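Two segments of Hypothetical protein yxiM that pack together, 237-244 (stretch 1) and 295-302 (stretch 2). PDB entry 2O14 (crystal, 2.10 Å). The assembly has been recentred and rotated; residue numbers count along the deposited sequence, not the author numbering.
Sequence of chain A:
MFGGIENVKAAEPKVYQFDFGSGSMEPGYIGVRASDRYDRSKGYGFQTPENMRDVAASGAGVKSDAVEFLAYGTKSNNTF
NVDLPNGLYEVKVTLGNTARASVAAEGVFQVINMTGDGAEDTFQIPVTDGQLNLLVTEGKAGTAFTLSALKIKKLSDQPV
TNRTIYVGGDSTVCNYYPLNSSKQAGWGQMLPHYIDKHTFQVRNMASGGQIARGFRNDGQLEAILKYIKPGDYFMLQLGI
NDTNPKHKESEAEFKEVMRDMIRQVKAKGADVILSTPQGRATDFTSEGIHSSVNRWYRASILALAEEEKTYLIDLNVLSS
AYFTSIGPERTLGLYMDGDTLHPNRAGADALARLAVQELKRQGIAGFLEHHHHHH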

# COMPACT_ATOMS: atom_id res chain seq x y z
N GLN A 237 4.34 -9.70 5.38
CA GLN A 237 4.45 -11.01 4.75
C GLN A 237 5.35 -10.93 3.52
O GLN A 237 4.94 -10.44 2.46
CB GLN A 237 3.09 -11.56 4.32
CG GLN A 237 3.22 -12.92 3.60
CD GLN A 237 1.89 -13.49 3.13
OE1 GLN A 237 1.01 -13.79 3.93
NE2 GLN A 237 1.75 -13.66 1.81
N LEU A 238 6.58 -11.40 3.68
CA LEU A 238 7.56 -11.42 2.59
C LEU A 238 8.26 -12.77 2.64
O LEU A 238 8.09 -13.52 3.60
CB LEU A 238 8.58 -10.28 2.77
CG LEU A 238 8.06 -8.85 2.57
CD1 LEU A 238 9.10 -7.85 3.05
CD2 LEU A 238 7.75 -8.62 1.09
N GLY A 239 9.03 -13.07 1.61
CA GLY A 239 9.73 -14.34 1.57
C GLY A 239 9.63 -15.02 0.22
O GLY A 239 10.49 -15.83 -0.15
N ILE A 240 8.59 -14.69 -0.54
CA ILE A 240 8.39 -15.29 -1.84
C ILE A 240 9.50 -14.89 -2.82
O ILE A 240 10.25 -15.74 -3.29
CB ILE A 240 7.01 -14.89 -2.43
CG1 ILE A 240 5.90 -15.42 -1.53
CG2 ILE A 240 6.85 -15.46 -3.84
CD1 ILE A 240 4.50 -15.05 -2.00
N ASN A 241 9.60 -13.60 -3.11
CA ASN A 241 10.61 -13.09 -4.03
C ASN A 241 12.01 -13.18 -3.45
O ASN A 241 13.00 -13.24 -4.18
CB ASN A 241 10.28 -11.63 -4.39
CG ASN A 241 8.93 -11.50 -5.07
OD1 ASN A 241 8.81 -11.73 -6.28
ND2 ASN A 241 7.90 -11.15 -4.31
N ASP A 242 12.09 -13.20 -2.13
CA ASP A 242 13.36 -13.28 -1.44
C ASP A 242 14.16 -14.54 -1.79
O ASP A 242 15.39 -14.54 -1.71
CB ASP A 242 13.14 -13.21 0.07
CG ASP A 242 12.37 -11.96 0.47
OD1 ASP A 242 11.17 -11.86 0.15
OD2 ASP A 242 12.98 -11.07 1.10
N THR A 243 13.46 -15.61 -2.18
CA THR A 243 14.13 -16.86 -2.51
C THR A 243 14.70 -16.88 -3.93
O THR A 243 15.47 -17.79 -4.28
CB THR A 243 13.19 -18.08 -2.34
OG1 THR A 243 12.04 -17.92 -3.19
CG2 THR A 243 12.73 -18.19 -0.89
N ASN A 244 14.33 -15.90 -4.74
CA ASN A 244 14.84 -15.80 -6.10
C ASN A 244 16.33 -15.45 -6.02
O ASN A 244 16.71 -14.46 -5.39
CB ASN A 244 14.09 -14.70 -6.86
CG ASN A 244 14.38 -14.72 -8.36
OD1 ASN A 244 15.50 -15.00 -8.79
ND2 ASN A 244 13.37 -14.40 -9.15
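Stretch 2 295-302: RWYRASIL

Stretch 2 meets stretch 1 through a tight turn rather than along a strand or a helix side. Arg295 to Arg298 form a type I' beta turn, closed by Arg298 N to Arg295 O at 3.1 Å, with both Trp296 (phi/psi 49/45) and Tyr297 (52/30) at positive phi. Tyr297 is also at the N-cap position, right before a helix, so the turn presents two aromatic side chains just ahead of the helix. Stretch 1 answers with a loop that tightens into a 3-10 segment at Asn241 to Thr243. End to end the stretches run in broadly opposed directions.

The backbones come closest where Gly239 faces Trp296, CA to CA 4.5 Å. No hydrogen bond crosses the contact; instead the Trp296 CA approaches Gly239 O at 3.3 Å in a CA-H...O contact. Glycine is needed here twice over: its phi/psi of 135/-24 would jam a CB against the preceding carbonyl, and that CB would lie 2.5 Å from Trp296 O.

The two CH-pi contacts share one rule, an aliphatic carbon set squarely over a ring. Ile240 CG1 sits 3.7 Å from the centroid of the Trp296 five-membered ring, 6° off its normal, and Thr243 CG2 sits 3.8 Å from the centroid of the Tyr297 ring, 7° off. Thr243 serves both aromatics, since its OG1 lies at the edge of the Trp296 ring, 3.6 Å from Trp296 CE3. Thr243 OG1 is held by its own stretch, donating to Ile240 O at 2.8 Å.

Other side-chain contacts complete the fit. Asp242 CB is 3.8 Å from Tyr297 CE2, while Asp242 OD1 turns back to accept a weak hydrogen bond from Gly239 N at 2.9 Å. From the first turn of the helix, Ile301 CD1 reaches Leu238 O at 3.5 Å.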

# COMPACT_ATOMS: atom_id res chain seq x y z
N ARG A 295 8.54 -23.55 1.72
CA ARG A 295 8.67 -22.46 0.76
C ARG A 295 8.84 -21.08 1.38
O ARG A 295 8.52 -20.85 2.55
CB ARG A 295 7.44 -22.40 -0.15
CG ARG A 295 7.35 -23.47 -1.22
CD ARG A 295 6.20 -23.12 -2.16
NE ARG A 295 6.02 -24.07 -3.25
CZ ARG A 295 6.84 -24.19 -4.30
NH1 ARG A 295 7.91 -23.41 -4.41
NH2 ARG A 295 6.56 -25.08 -5.24
N TRP A 296 9.37 -20.16 0.57
CA TRP A 296 9.55 -18.77 0.95
C TRP A 296 10.22 -18.49 2.30
O TRP A 296 9.75 -17.63 3.04
CB TRP A 296 8.17 -18.10 0.93
CG TRP A 296 7.22 -18.64 -0.12
CD1 TRP A 296 5.89 -18.91 0.05
CD2 TRP A 296 7.51 -18.91 -1.50
NE1 TRP A 296 5.33 -19.32 -1.14
CE2 TRP A 296 6.30 -19.33 -2.11
CE3 TRP A 296 8.67 -18.84 -2.29
CZ2 TRP A 296 6.22 -19.66 -3.47
CZ3 TRP A 296 8.59 -19.17 -3.64
CH2 TRP A 296 7.37 -19.58 -4.21
N TYR A 297 11.30 -19.20 2.61
CA TYR A 297 12.02 -19.01 3.88
C TYR A 297 11.13 -19.09 5.13
O TYR A 297 11.42 -18.45 6.14
CB TYR A 297 12.74 -17.65 3.92
CG TYR A 297 13.87 -17.48 2.91
CD1 TYR A 297 14.62 -18.57 2.47
CD2 TYR A 297 14.21 -16.22 2.44
CE1 TYR A 297 15.68 -18.40 1.58
CE2 TYR A 297 15.27 -16.04 1.55
CZ TYR A 297 16.00 -17.13 1.13
OH TYR A 297 17.04 -16.95 0.24
N ARG A 298 10.06 -19.87 5.05
CA ARG A 298 9.14 -20.03 6.18
C ARG A 298 9.85 -20.31 7.50
O ARG A 298 9.47 -19.79 8.55
CB ARG A 298 8.13 -21.15 5.90
CG ARG A 298 7.23 -21.49 7.08
CD ARG A 298 5.98 -22.24 6.64
NE ARG A 298 5.16 -22.66 7.78
CZ ARG A 298 5.43 -23.70 8.55
NH1 ARG A 298 6.50 -24.45 8.31
NH2 ARG A 298 4.64 -23.99 9.58
N ALA A 299 10.88 -21.14 7.45
CA ALA A 299 11.64 -21.50 8.64
C ALA A 299 12.14 -20.28 9.42
O ALA A 299 12.03 -20.23 10.65
CB ALA A 299 12.81 -22.40 8.26
N SER A 300 12.68 -19.30 8.70
CA SER A 300 13.20 -18.09 9.32
C SER A 300 12.11 -17.21 9.90
O SER A 300 12.30 -16.55 10.92
CB SER A 300 14.01 -17.27 8.31
OG SER A 300 15.19 -17.97 7.94
N ILE A 301 10.95 -17.19 9.24
CA ILE A 301 9.83 -16.39 9.71
C ILE A 301 9.33 -16.93 11.05
O ILE A 301 9.02 -16.16 11.96
CB ILE A 301 8.68 -16.40 8.67
CG1 ILE A 301 9.17 -15.82 7.35
CG2 ILE A 301 7.51 -15.57 9.18
CD1 ILE A 301 8.16 -15.89 6.22
N LEU A 302 9.26 -18.25 11.18
CA LEU A 302 8.81 -18.86 12.43
C LEU A 302 9.79 -18.52 13.55
O LEU A 302 9.40 -18.11 14.64
CB LEU A 302 8.71 -20.39 12.29
CG LEU A 302 7.79 -20.92 11.18
CD1 LEU A 302 7.95 -22.43 11.07
CD2 LEU A 302 6.35 -20.55 11.48